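Local coordinates for protein DNA polymerase III subunit beta (Pseudomonas aeruginosa, PDB 4TSZ) that tethers DNA polymerases and other proteins to DNA as a sliding clamp, giving the replicative polymerase its processivity, at residues E[5-10]-E[84-89]; E[127-132]-E[185-190]; E[143-148]-E[175-180]; E[147-152]-E[197-202]; E[333-338]-E[352-357]. One frame throughout, in Å; residues are numbered along the deposited sequence.

Contact 1. Residues E[5-10]-E[84-89]; sequences TIQREA and PNDVLI
Arg8 and Glu9 reach the 84-87 turn by different routes: the Arg8 chain runs extended, with CG anti to the backbone N (chi1 177°), whereas Glu9 bends at chi2 (72°), swinging CD back toward Asp86. The Glu9 carboxylate thus lies beside the type II turn of Pro84 to Val87, where OE2 accepts Asp86 N at 2.9 Å through its syn lone pair. Arg8 NH1 grips the same OE2 at 2.8 Å in a salt bridge that arrives from above the carboxylate plane. Asn85 OD1 sits 3.4 Å above the guanidinium plane, toward its rim, and Arg8 NH2 is held by Lys81 O. Gln7, the N-cap residue of helix 8-19, bends to send NE2 onto Asp86 O at 2.8 Å. Backbone bonds then carry the contact into the sheet: Arg8 N meets Val87 O, and Ile6 pairs with Ile89 in both directions, joining strand 3-7 to strand 88-94 in the N-terminal domain. Asp86 OD1 stands only 3.1 Å from Glu9 OE1, a meeting of like charges; the two donors on Glu9 OE2 probably offset part of this repulsion and keep the acidic pair tolerable at the surface.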
# COMPACT_ATOMS: atom_id res chain seq x y z
N THR E 5 -28.81 20.83 -7.54
CA THR E 5 -28.21 20.95 -6.21
C THR E 5 -28.24 19.55 -5.60
O THR E 5 -29.17 18.77 -5.85
CB THR E 5 -28.87 22.03 -5.33
OG1 THR E 5 -30.27 21.82 -5.26
CG2 THR E 5 -28.57 23.44 -5.81
N ILE E 6 -27.17 19.23 -4.85
CA ILE E 6 -27.00 17.92 -4.22
C ILE E 6 -26.09 18.03 -2.98
O ILE E 6 -25.14 18.83 -2.97
CB ILE E 6 -26.46 16.88 -5.28
CG1 ILE E 6 -26.50 15.42 -4.76
CG2 ILE E 6 -25.08 17.28 -5.86
CD1 ILE E 6 -26.52 14.34 -5.85
N GLN E 7 -26.38 17.23 -1.94
CA GLN E 7 -25.55 17.17 -0.73
C GLN E 7 -24.29 16.42 -1.10
O GLN E 7 -24.35 15.48 -1.90
CB GLN E 7 -26.28 16.43 0.41
CG GLN E 7 -27.38 17.24 1.09
CD GLN E 7 -26.85 18.30 2.02
OE1 GLN E 7 -26.97 19.50 1.76
NE2 GLN E 7 -26.24 17.87 3.13
N ARG E 8 -23.15 16.83 -0.52
CA ARG E 8 -21.83 16.23 -0.75
C ARG E 8 -21.84 14.70 -0.74
O ARG E 8 -21.39 14.09 -1.71
CB ARG E 8 -20.79 16.78 0.26
CG ARG E 8 -19.40 16.17 0.13
CD ARG E 8 -18.54 16.49 1.32
NE ARG E 8 -17.28 15.73 1.34
CZ ARG E 8 -17.13 14.54 1.91
NH1 ARG E 8 -18.15 13.94 2.51
NH2 ARG E 8 -15.95 13.93 1.89
N GLU E 9 -22.38 14.10 0.33
CA GLU E 9 -22.43 12.65 0.54
C GLU E 9 -23.32 11.92 -0.45
O GLU E 9 -22.98 10.80 -0.85
CB GLU E 9 -22.80 12.31 2.00
CG GLU E 9 -21.76 12.75 3.03
CD GLU E 9 -21.65 14.25 3.28
OE1 GLU E 9 -22.62 14.98 2.97
OE2 GLU E 9 -20.58 14.69 3.77
N ALA E 10 -24.43 12.55 -0.86
CA ALA E 10 -25.37 11.99 -1.84
C ALA E 10 -24.72 11.86 -3.22
O ALA E 10 -24.97 10.88 -3.91
CB ALA E 10 -26.63 12.85 -1.92
N PRO E 84 -16.30 20.43 2.40
CA PRO E 84 -16.66 20.17 3.81
C PRO E 84 -17.85 19.23 3.94
O PRO E 84 -18.76 19.27 3.10
CB PRO E 84 -17.01 21.57 4.36
CG PRO E 84 -16.43 22.53 3.39
CD PRO E 84 -16.45 21.86 2.06
N ASN E 85 -17.84 18.37 4.97
CA ASN E 85 -18.90 17.39 5.25
C ASN E 85 -20.27 18.04 5.26
O ASN E 85 -20.44 19.11 5.83
CB ASN E 85 -18.64 16.66 6.58
CG ASN E 85 -17.47 15.68 6.57
OD1 ASN E 85 -17.03 15.19 5.53
ND2 ASN E 85 -16.96 15.36 7.75
N ASP E 86 -21.22 17.42 4.54
CA ASP E 86 -22.63 17.81 4.44
C ASP E 86 -22.97 19.12 3.70
O ASP E 86 -24.11 19.58 3.77
CB ASP E 86 -23.33 17.64 5.80
CG ASP E 86 -23.19 16.23 6.36
OD1 ASP E 86 -23.83 15.31 5.82
OD2 ASP E 86 -22.43 16.06 7.35
N VAL E 87 -22.01 19.68 2.93
CA VAL E 87 -22.24 20.91 2.16
C VAL E 87 -23.20 20.67 0.96
O VAL E 87 -23.20 19.57 0.38
CB VAL E 87 -20.91 21.60 1.73
CG1 VAL E 87 -20.21 20.86 0.58
CG2 VAL E 87 -21.11 23.07 1.37
N LEU E 88 -24.01 21.68 0.62
CA LEU E 88 -24.89 21.63 -0.55
C LEU E 88 -24.07 22.11 -1.76
O LEU E 88 -23.47 23.19 -1.72
CB LEU E 88 -26.14 22.50 -0.36
CG LEU E 88 -27.21 22.39 -1.47
CD1 LEU E 88 -27.90 21.02 -1.47
CD2 LEU E 88 -28.25 23.50 -1.32
N ILE E 89 -24.01 21.28 -2.80
CA ILE E 89 -23.25 21.58 -4.01
C ILE E 89 -24.20 22.02 -5.12
O ILE E 89 -25.16 21.32 -5.43
CB ILE E 89 -22.37 20.37 -4.44
CG1 ILE E 89 -21.53 19.81 -3.27
CG2 ILE E 89 -21.49 20.72 -5.65
CD1 ILE E 89 -20.96 18.39 -3.53

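Contact 2. Residues E[127-132]-E[185-190]; sequences LNFSIA and AQIPSQ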
# COMPACT_ATOMS: atom_id res chain seq x y z
N LEU E 127 -32.08 -15.07 -19.61
CA LEU E 127 -32.43 -15.48 -18.26
C LEU E 127 -32.30 -14.31 -17.30
O LEU E 127 -31.37 -13.52 -17.40
CB LEU E 127 -31.50 -16.63 -17.82
CG LEU E 127 -31.96 -17.40 -16.58
CD1 LEU E 127 -32.80 -18.62 -16.96
CD2 LEU E 127 -30.78 -17.79 -15.73
N ASN E 128 -33.25 -14.19 -16.37
CA ASN E 128 -33.21 -13.17 -15.32
C ASN E 128 -33.73 -13.69 -14.00
O ASN E 128 -34.77 -14.36 -13.95
CB ASN E 128 -33.79 -11.81 -15.73
CG ASN E 128 -35.19 -11.77 -16.27
OD1 ASN E 128 -36.07 -12.58 -15.95
ND2 ASN E 128 -35.46 -10.73 -17.03
N PHE E 129 -32.95 -13.45 -12.94
CA PHE E 129 -33.27 -13.93 -11.60
C PHE E 129 -32.72 -12.98 -10.54
O PHE E 129 -31.83 -12.18 -10.82
CB PHE E 129 -32.67 -15.34 -11.39
CG PHE E 129 -31.16 -15.43 -11.49
CD1 PHE E 129 -30.54 -15.68 -12.71
CD2 PHE E 129 -30.36 -15.29 -10.36
CE1 PHE E 129 -29.14 -15.76 -12.81
CE2 PHE E 129 -28.97 -15.36 -10.46
CZ PHE E 129 -28.37 -15.61 -11.68
N SER E 130 -33.25 -13.09 -9.32
CA SER E 130 -32.80 -12.32 -8.17
C SER E 130 -32.04 -13.25 -7.23
O SER E 130 -32.38 -14.43 -7.12
CB SER E 130 -33.98 -11.67 -7.46
OG SER E 130 -33.56 -10.51 -6.77
N ILE E 131 -30.99 -12.74 -6.58
CA ILE E 131 -30.15 -13.52 -5.67
C ILE E 131 -29.56 -12.63 -4.56
O ILE E 131 -29.33 -11.45 -4.78
CB ILE E 131 -29.06 -14.34 -6.45
CG1 ILE E 131 -28.43 -15.45 -5.57
CG2 ILE E 131 -28.00 -13.44 -7.15
CD1 ILE E 131 -27.33 -16.30 -6.21
N ALA E 132 -29.32 -13.22 -3.38
CA ALA E 132 -28.67 -12.53 -2.26
C ALA E 132 -27.26 -12.13 -2.73
O ALA E 132 -26.57 -12.94 -3.36
CB ALA E 132 -28.56 -13.47 -1.07
N ALA E 185 -29.66 -21.95 -5.73
CA ALA E 185 -30.40 -20.70 -5.76
C ALA E 185 -31.86 -20.83 -6.25
O ALA E 185 -32.60 -19.84 -6.22
CB ALA E 185 -29.65 -19.68 -6.60
N GLN E 186 -32.27 -22.05 -6.69
CA GLN E 186 -33.60 -22.39 -7.21
C GLN E 186 -34.05 -21.47 -8.37
O GLN E 186 -35.14 -20.89 -8.34
CB GLN E 186 -34.65 -22.50 -6.08
N ILE E 187 -33.17 -21.32 -9.38
CA ILE E 187 -33.38 -20.51 -10.58
C ILE E 187 -34.02 -21.41 -11.67
O ILE E 187 -33.34 -22.32 -12.15
CB ILE E 187 -32.04 -19.88 -11.10
CG1 ILE E 187 -31.29 -19.08 -10.01
CG2 ILE E 187 -32.26 -19.04 -12.36
CD1 ILE E 187 -29.75 -18.96 -10.26
N PRO E 188 -35.28 -21.16 -12.11
CA PRO E 188 -35.83 -21.97 -13.22
C PRO E 188 -35.14 -21.59 -14.54
O PRO E 188 -35.01 -20.40 -14.85
CB PRO E 188 -37.32 -21.59 -13.22
CG PRO E 188 -37.54 -20.73 -12.01
CD PRO E 188 -36.23 -20.12 -11.68
N SER E 189 -34.62 -22.60 -15.27
CA SER E 189 -33.86 -22.34 -16.51
C SER E 189 -34.29 -23.13 -17.75
O SER E 189 -34.03 -22.65 -18.86
CB SER E 189 -32.35 -22.48 -16.28
OG SER E 189 -31.99 -23.72 -15.69
N GLN E 190 -34.88 -24.33 -17.56
CA GLN E 190 -35.34 -25.23 -18.64
C GLN E 190 -34.20 -25.82 -19.50
O GLN E 190 -34.46 -26.73 -20.28
CB GLN E 190 -36.45 -24.59 -19.51
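Ile187 faces Phe129 and Leu127 with a side chain that forks at CB into two branches with separate tasks. CG2, anti to the backbone N, settles against Phe129 CB and CD1, and also meets Leu127 CD2 at 3.9 Å. The second branch starts with CG1, beside the backbone N (chi1 -54°), which lies 3.9 Å from Phe129 CG and CD2. At the tip, CD1 lies over the ring centre, 3.7 Å from the Phe129 centroid and 12° off its normal, a CH-pi contact made squarely on the face. Smaller contacts extend the line at both ends: Leu127 CD1 touches Pro188 O at 3.5 Å and Ser189 CB at 3.9 Å, while Ile131 CD1 reaches Ala185 CB at 4.1 Å. The two segments run in opposite directions, yet no hydrogen bond crosses between them. Strand 125-132 instead pairs its backbone with strand 215-221, and Leu168 of strand 167-173 packs against Phe129, Ile131 and Ile187. The contact therefore sets an outermost strand of one eight-stranded sheet of the clamp fold against the loop between strands 177-184 and 193-198 of another. Its chemistry is that of close-fitting apolar surfaces: shape and dispersion hold the loop to the strand, and no directional polar bond across the contact fixes its register.

Contact 3. Residues E[143-148]-E[175-180]; sequences TSFAMA and GHRLAM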
# COMPACT_ATOMS: atom_id res chain seq x y z
N THR E 143 -13.66 -18.68 -5.83
CA THR E 143 -13.04 -19.20 -7.04
C THR E 143 -12.12 -18.29 -7.84
O THR E 143 -11.35 -18.81 -8.64
CB THR E 143 -14.13 -19.75 -8.00
OG1 THR E 143 -14.92 -18.65 -8.46
CG2 THR E 143 -15.02 -20.82 -7.35
N SER E 144 -12.23 -16.95 -7.66
CA SER E 144 -11.53 -15.94 -8.47
C SER E 144 -10.02 -16.07 -8.62
O SER E 144 -9.50 -15.75 -9.69
CB SER E 144 -11.94 -14.52 -8.12
OG SER E 144 -11.45 -14.12 -6.86
N PHE E 145 -9.33 -16.59 -7.59
CA PHE E 145 -7.87 -16.78 -7.61
C PHE E 145 -7.42 -17.75 -8.72
O PHE E 145 -6.28 -17.68 -9.15
CB PHE E 145 -7.39 -17.30 -6.24
CG PHE E 145 -7.80 -18.74 -5.96
CD1 PHE E 145 -7.01 -19.80 -6.39
CD2 PHE E 145 -8.98 -19.02 -5.28
CE1 PHE E 145 -7.40 -21.12 -6.17
CE2 PHE E 145 -9.37 -20.34 -5.05
CZ PHE E 145 -8.56 -21.38 -5.46
N ALA E 146 -8.31 -18.70 -9.15
CA ALA E 146 -7.97 -19.72 -10.15
C ALA E 146 -8.07 -19.28 -11.60
O ALA E 146 -7.60 -20.00 -12.47
CB ALA E 146 -8.76 -21.01 -9.93
N MET E 147 -8.67 -18.09 -11.85
CA MET E 147 -8.81 -17.57 -13.22
C MET E 147 -7.43 -17.33 -13.80
O MET E 147 -6.50 -16.94 -13.07
CB MET E 147 -9.55 -16.21 -13.28
CG MET E 147 -10.97 -16.22 -12.75
SD MET E 147 -11.82 -14.63 -12.98
CE MET E 147 -10.94 -13.58 -11.80
N ALA E 148 -7.30 -17.53 -15.11
CA ALA E 148 -6.05 -17.21 -15.76
C ALA E 148 -5.98 -15.68 -15.91
O ALA E 148 -7.00 -14.98 -15.83
CB ALA E 148 -5.97 -17.90 -17.11
N GLY E 175 -5.62 -23.77 -16.40
CA GLY E 175 -5.03 -24.94 -17.04
C GLY E 175 -4.17 -25.80 -16.12
O GLY E 175 -3.88 -26.94 -16.46
N HIS E 176 -3.73 -25.24 -14.98
CA HIS E 176 -2.92 -25.95 -13.98
C HIS E 176 -3.78 -26.32 -12.78
O HIS E 176 -3.59 -27.37 -12.18
CB HIS E 176 -1.74 -25.07 -13.49
CG HIS E 176 -0.73 -24.72 -14.54
ND1 HIS E 176 -0.58 -25.47 -15.70
CD2 HIS E 176 0.18 -23.72 -14.55
CE1 HIS E 176 0.38 -24.88 -16.39
NE2 HIS E 176 0.88 -23.83 -15.73
N ARG E 177 -4.71 -25.44 -12.42
CA ARG E 177 -5.60 -25.61 -11.28
C ARG E 177 -6.98 -25.08 -11.63
O ARG E 177 -7.13 -24.27 -12.54
CB ARG E 177 -5.04 -24.91 -10.02
CG ARG E 177 -5.27 -23.38 -10.00
CD ARG E 177 -3.96 -22.74 -10.18
NE ARG E 177 -3.97 -21.28 -10.18
CZ ARG E 177 -3.87 -20.51 -9.10
NH1 ARG E 177 -3.94 -21.06 -7.89
NH2 ARG E 177 -3.76 -19.20 -9.21
N LEU E 178 -7.98 -25.54 -10.87
CA LEU E 178 -9.36 -25.15 -11.07
C LEU E 178 -10.03 -24.93 -9.73
O LEU E 178 -9.72 -25.62 -8.76
CB LEU E 178 -10.09 -26.25 -11.89
CG LEU E 178 -11.59 -26.08 -12.19
CD1 LEU E 178 -11.94 -26.71 -13.51
CD2 LEU E 178 -12.47 -26.67 -11.08
N ALA E 179 -10.96 -23.96 -9.68
CA ALA E 179 -11.80 -23.68 -8.52
C ALA E 179 -13.26 -23.65 -8.98
O ALA E 179 -13.57 -23.09 -10.04
CB ALA E 179 -11.42 -22.36 -7.88
N MET E 180 -14.15 -24.27 -8.22
CA MET E 180 -15.58 -24.28 -8.50
C MET E 180 -16.41 -24.19 -7.23
O MET E 180 -16.03 -24.73 -6.20
CB MET E 180 -15.99 -25.44 -9.42
CG MET E 180 -15.98 -26.79 -8.75
SD MET E 180 -16.32 -28.19 -9.82
CE MET E 180 -17.92 -27.83 -10.32
O HOH W 1 -4.14 -18.27 -12.15
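Phe145 and Arg177 approach at a slant, the ring and guanidinium planes 61° apart, and NH1 of Arg177 comes to the ring edge, 3.6 Å from Phe145 CD1, rather than over its face. Ala146 CA lies over one face of the guanidinium, offset toward the rim. Although Arg177 NH2 is 2.9 Å from Phe145 O, the angle is too poor for a hydrogen bond; at the guanidinium edge a water, 3.1 Å from NH2, carries the link on to Met147 O. Salt bridges to Asp174 through NE and to Asp328 through NH1 fix the group further. Next to it, Ala179 points its CB into the 3-10 segment 144-146, meeting Ala146 CB at 3.6 Å and Phe145 CZ at 3.9 Å. Thr143 closes the other end, with CG2 3.6 Å from Met180 C and OG1 bonded to Leu139 O. Gly175 gives backbone hydrogen bonds to the bound peptide, and Leu178, its side chain directed away from 143-148, packs on an apolar peptide side chain. Strand 177-184 lies between strands 167-173 and 359-363, while Phe145 and Arg177 reach helix 323-330 of the C-terminal domain and Met147 turns to helix 199-208.

Contact 4. Residues E[147-152]-E[197-202]; sequences MAQQDV and VPRKGI
In the central domain of the DNA-clamp fold, the first turn of helix 199-208 docks on the loop between helix 133-141 and strand 158-164, with Arg199 reaching across to Met147, Ala148 and Gln149. The Arg199 chain bends at chi3 (-65°), which turns NE toward Gln149 and lets the guanidinium lie among these loop residues. One face of that group takes Gln149, whose CG rests 3.7 Å above the guanidinium plane and whose NE2 lies 3.5 Å from Arg199 CZ. The Gln149 amide stands almost perpendicular to the guanidinium, the planes 86° apart; its NE2 is close to Arg199 NH2, but both are donors and no bond forms between them. Met147 CE lies over the opposite face. The polar grip comes from Arg199 NH1, which donates to Ala148 O at 3.1 Å from well above the carbonyl plane. A helix-side apolar patch completes the docking. Met147 bends at its tip, so that CE meets Arg199 CB at 3.7 Å, while SD touches Ile202 CG2 at 3.6 Å. Met159 of strand 158-164 packs on both Met147 and Ile202, and a backbone hydrogen bond ties Arg199 to Asn157, so the helix start, loop and strand are held together. At the guanidinium edge, in its plane, a water accepts from Arg199 NH1 at 3.1 Å and lies 2.8 Å from Met147 O, to which it can donate.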
# COMPACT_ATOMS: atom_id res chain seq x y z
N MET E 147 -8.67 -18.09 -11.85
CA MET E 147 -8.81 -17.57 -13.22
C MET E 147 -7.43 -17.33 -13.80
O MET E 147 -6.50 -16.94 -13.07
CB MET E 147 -9.55 -16.21 -13.28
CG MET E 147 -10.97 -16.22 -12.75
SD MET E 147 -11.82 -14.63 -12.98
CE MET E 147 -10.94 -13.58 -11.80
N ALA E 148 -7.30 -17.53 -15.11
CA ALA E 148 -6.05 -17.21 -15.76
C ALA E 148 -5.98 -15.68 -15.91
O ALA E 148 -7.00 -14.98 -15.83
CB ALA E 148 -5.97 -17.90 -17.11
N GLN E 149 -4.77 -15.18 -16.08
CA GLN E 149 -4.49 -13.79 -16.32
C GLN E 149 -3.62 -13.75 -17.57
O GLN E 149 -2.53 -14.35 -17.60
CB GLN E 149 -3.76 -13.18 -15.11
CG GLN E 149 -3.77 -11.66 -15.10
CD GLN E 149 -3.11 -11.11 -13.86
OE1 GLN E 149 -1.88 -11.14 -13.71
NE2 GLN E 149 -3.90 -10.59 -12.95
N GLN E 150 -4.11 -13.10 -18.61
CA GLN E 150 -3.40 -12.94 -19.88
C GLN E 150 -2.96 -14.25 -20.57
O GLN E 150 -1.97 -14.27 -21.31
CB GLN E 150 -2.28 -11.88 -19.77
CG GLN E 150 -2.80 -10.50 -19.35
CD GLN E 150 -2.03 -9.88 -18.20
OE1 GLN E 150 -1.46 -10.58 -17.34
NE2 GLN E 150 -2.03 -8.55 -18.13
N ASP E 151 -3.71 -15.35 -20.36
CA ASP E 151 -3.43 -16.61 -21.04
C ASP E 151 -3.86 -16.45 -22.49
O ASP E 151 -4.87 -15.79 -22.77
CB ASP E 151 -4.20 -17.78 -20.40
CG ASP E 151 -3.71 -19.17 -20.80
OD1 ASP E 151 -3.83 -19.53 -21.98
OD2 ASP E 151 -3.25 -19.91 -19.92
N VAL E 152 -3.12 -17.07 -23.41
CA VAL E 152 -3.40 -17.04 -24.84
C VAL E 152 -4.79 -17.68 -25.14
O VAL E 152 -5.49 -17.25 -26.06
CB VAL E 152 -2.20 -17.55 -25.66
CG1 VAL E 152 -2.12 -19.08 -25.69
CG2 VAL E 152 -2.19 -16.93 -27.05
N VAL E 197 -17.61 -14.41 -17.75
CA VAL E 197 -17.43 -13.01 -17.37
C VAL E 197 -15.92 -12.70 -17.36
O VAL E 197 -15.18 -13.41 -16.67
CB VAL E 197 -18.12 -12.67 -16.03
CG1 VAL E 197 -18.05 -11.17 -15.75
CG2 VAL E 197 -19.57 -13.15 -16.03
N PRO E 198 -15.45 -11.66 -18.11
CA PRO E 198 -14.01 -11.31 -18.09
C PRO E 198 -13.49 -11.06 -16.68
O PRO E 198 -14.24 -10.57 -15.83
CB PRO E 198 -13.92 -10.04 -18.95
CG PRO E 198 -15.17 -10.07 -19.81
CD PRO E 198 -16.22 -10.74 -18.98
N ARG E 199 -12.23 -11.45 -16.42
CA ARG E 199 -11.61 -11.33 -15.10
C ARG E 199 -11.74 -9.97 -14.43
O ARG E 199 -12.14 -9.90 -13.28
CB ARG E 199 -10.18 -11.91 -15.04
CG ARG E 199 -9.16 -11.25 -15.96
CD ARG E 199 -7.73 -11.63 -15.62
NE ARG E 199 -7.32 -11.14 -14.30
CZ ARG E 199 -7.17 -11.92 -13.22
NH1 ARG E 199 -7.36 -13.23 -13.31
NH2 ARG E 199 -6.82 -11.38 -12.06
N LYS E 200 -11.47 -8.88 -15.18
CA LYS E 200 -11.56 -7.51 -14.64
C LYS E 200 -12.99 -7.19 -14.17
O LYS E 200 -13.16 -6.66 -13.07
CB LYS E 200 -11.04 -6.47 -15.65
CG LYS E 200 -10.78 -5.09 -15.05
CD LYS E 200 -10.05 -4.17 -16.04
CE LYS E 200 -9.78 -2.80 -15.44
NZ LYS E 200 -9.10 -1.91 -16.41
N GLY E 201 -13.99 -7.54 -15.00
CA GLY E 201 -15.41 -7.35 -14.74
C GLY E 201 -15.91 -8.09 -13.52
O GLY E 201 -16.57 -7.50 -12.66
N ILE E 202 -15.61 -9.40 -13.44
CA ILE E 202 -16.06 -10.24 -12.32
C ILE E 202 -15.46 -9.80 -10.97
O ILE E 202 -16.18 -9.80 -9.96
CB ILE E 202 -15.94 -11.78 -12.60
CG1 ILE E 202 -16.92 -12.59 -11.74
CG2 ILE E 202 -14.51 -12.29 -12.47
CD1 ILE E 202 -18.40 -12.55 -12.20
O HOH W 2 -6.55 -15.05 -11.00

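Contact 5. Residues E[333-338]-E[352-357]; sequences IGTEQV and HEADND
The Glu353 carboxylate meets Gly334 with one oxygen and Asn356 with the other. OE2 accepts Gly334 N at 2.8 Å on its anti side, 28° out of the carboxylate plane, and also forms a salt bridge with Arg142. OE1 offers its anti lone pair to Asn356 ND2 at 3.0 Å, the acceptor lying in the amide plane. The same ND2 donates to Asp355 OD1 at 3.0 Å, here from above the carboxylate plane, so the Asn356 amide spans the two acids and helps to orient them. Asp357 OD1 stands 3.9 Å above the centre of one face of the His352 ring, whose ND1 bonds to Ser359 O; Asp357 itself is paired with Arg339. These groups gather at the open end of the beta hairpin formed by strands 337-342 and 349-353 in the C-terminal domain, where Val338 and Glu353 make an antiparallel non-hydrogen-bonded pair. Because Arg142 belongs to the central domain, the Glu353 salt bridge also ties this hairpin across to that domain. Thr335 links the ends of the two strands through its hydroxyl: OG1 donates to Gln337 O at 2.6 Å and receives Ala354 N at 3.0 Å in a nearly straight bond (172°). Ala354 N also has a weak bond to Gln337 O. Beside the hydroxyl, Ala354 CB packs on Gln337 CB at 3.7 Å, and Thr335 CG2 faces Asp355 OD1. On the buried side, Ile333 CD1 rests 3.8 Å from His352 C, with Tyr361 of strand 359-363 against the Ile333 side chain.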
# COMPACT_ATOMS: atom_id res chain seq x y z
N ILE E 333 -10.66 -21.98 1.98
CA ILE E 333 -11.35 -23.01 2.76
C ILE E 333 -11.85 -22.34 4.07
O ILE E 333 -11.05 -21.80 4.83
CB ILE E 333 -10.43 -24.25 3.01
CG1 ILE E 333 -10.02 -24.99 1.70
CG2 ILE E 333 -11.00 -25.22 4.11
CD1 ILE E 333 -11.13 -25.81 0.94
N GLY E 334 -13.17 -22.36 4.29
CA GLY E 334 -13.81 -21.73 5.45
C GLY E 334 -13.93 -22.58 6.69
O GLY E 334 -14.21 -22.06 7.78
N THR E 335 -13.71 -23.90 6.55
CA THR E 335 -13.74 -24.83 7.68
C THR E 335 -12.34 -25.01 8.28
O THR E 335 -11.31 -24.82 7.61
CB THR E 335 -14.37 -26.18 7.27
OG1 THR E 335 -13.63 -26.73 6.18
CG2 THR E 335 -15.84 -26.06 6.91
N GLU E 336 -12.32 -25.37 9.55
CA GLU E 336 -11.15 -25.65 10.37
C GLU E 336 -10.35 -26.84 9.81
O GLU E 336 -9.12 -26.83 9.84
CB GLU E 336 -11.65 -26.00 11.76
CG GLU E 336 -10.61 -25.91 12.84
CD GLU E 336 -11.30 -25.99 14.17
OE1 GLU E 336 -11.72 -24.92 14.67
OE2 GLU E 336 -11.46 -27.11 14.69
N GLN E 337 -11.07 -27.85 9.30
CA GLN E 337 -10.49 -29.03 8.68
C GLN E 337 -10.63 -28.93 7.17
O GLN E 337 -11.54 -28.26 6.65
CB GLN E 337 -11.13 -30.32 9.20
CG GLN E 337 -10.72 -30.66 10.63
CD GLN E 337 -11.16 -32.05 11.03
OE1 GLN E 337 -12.33 -32.41 10.91
NE2 GLN E 337 -10.22 -32.84 11.52
N VAL E 338 -9.71 -29.58 6.47
CA VAL E 338 -9.67 -29.60 5.02
C VAL E 338 -9.48 -31.03 4.53
O VAL E 338 -8.74 -31.81 5.14
CB VAL E 338 -8.64 -28.57 4.45
CG1 VAL E 338 -7.21 -28.82 4.95
CG2 VAL E 338 -8.68 -28.49 2.94
N HIS E 352 -11.67 -30.08 -0.74
CA HIS E 352 -12.99 -29.66 -0.28
C HIS E 352 -12.91 -29.14 1.14
O HIS E 352 -11.96 -29.46 1.86
CB HIS E 352 -13.96 -30.86 -0.24
CG HIS E 352 -14.31 -31.49 -1.55
ND1 HIS E 352 -14.94 -30.77 -2.55
CD2 HIS E 352 -14.19 -32.77 -1.94
CE1 HIS E 352 -15.14 -31.63 -3.54
NE2 HIS E 352 -14.71 -32.85 -3.21
N GLU E 353 -13.97 -28.45 1.57
CA GLU E 353 -14.17 -28.06 2.96
C GLU E 353 -14.52 -29.36 3.70
O GLU E 353 -14.87 -30.35 3.05
CB GLU E 353 -15.32 -27.05 3.10
CG GLU E 353 -14.99 -25.68 2.55
CD GLU E 353 -15.92 -24.55 2.96
OE1 GLU E 353 -17.14 -24.78 3.10
OE2 GLU E 353 -15.42 -23.41 3.10
N ALA E 354 -14.39 -29.37 5.03
CA ALA E 354 -14.63 -30.56 5.85
C ALA E 354 -16.03 -31.15 5.78
O ALA E 354 -16.16 -32.37 5.74
CB ALA E 354 -14.26 -30.29 7.30
N ASP E 355 -17.06 -30.29 5.80
CA ASP E 355 -18.46 -30.72 5.93
C ASP E 355 -19.37 -30.66 4.70
O ASP E 355 -20.55 -31.00 4.81
CB ASP E 355 -19.12 -29.99 7.12
CG ASP E 355 -19.21 -28.46 7.00
OD1 ASP E 355 -18.63 -27.90 6.02
OD2 ASP E 355 -19.83 -27.83 7.88
N ASN E 356 -18.85 -30.24 3.54
CA ASN E 356 -19.67 -30.14 2.32
C ASN E 356 -18.83 -30.24 1.03
O ASN E 356 -17.61 -30.03 1.07
CB ASN E 356 -20.48 -28.83 2.33
CG ASN E 356 -19.65 -27.59 2.13
OD1 ASN E 356 -19.50 -27.10 1.02
ND2 ASN E 356 -19.03 -27.08 3.19
N ASP E 357 -19.50 -30.53 -0.09
CA ASP E 357 -18.89 -30.64 -1.42
C ASP E 357 -19.23 -29.43 -2.33
O ASP E 357 -18.89 -29.47 -3.51
CB ASP E 357 -19.29 -31.98 -2.09
CG ASP E 357 -18.82 -33.24 -1.39
OD1 ASP E 357 -17.87 -33.16 -0.58
OD2 ASP E 357 -19.38 -34.33 -1.69

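In the fold
The five contacts sample all three domains of the clamp chain. Contact 1 stands apart in the N-terminal domain, its centre 38 to 47 Å from the others. Contacts 2, 3 and 4 share the central domain: contact 3 falls within the sequence span of contact 2, and contacts 2 and 4 interleave. Contacts 3 and 4 start from the same loop, share Met147 and Ala148, and have centres 10 Å apart. Contact 5 follows in the C-terminal domain, about 6 Å from contact 3 between nearest atoms. Contacts 3, 4 and 5 all reach one eight-stranded sheet, built from strands of both the central and C-terminal domains, so the sheet runs on from one domain into the other; the bound peptide touches it at contact 3.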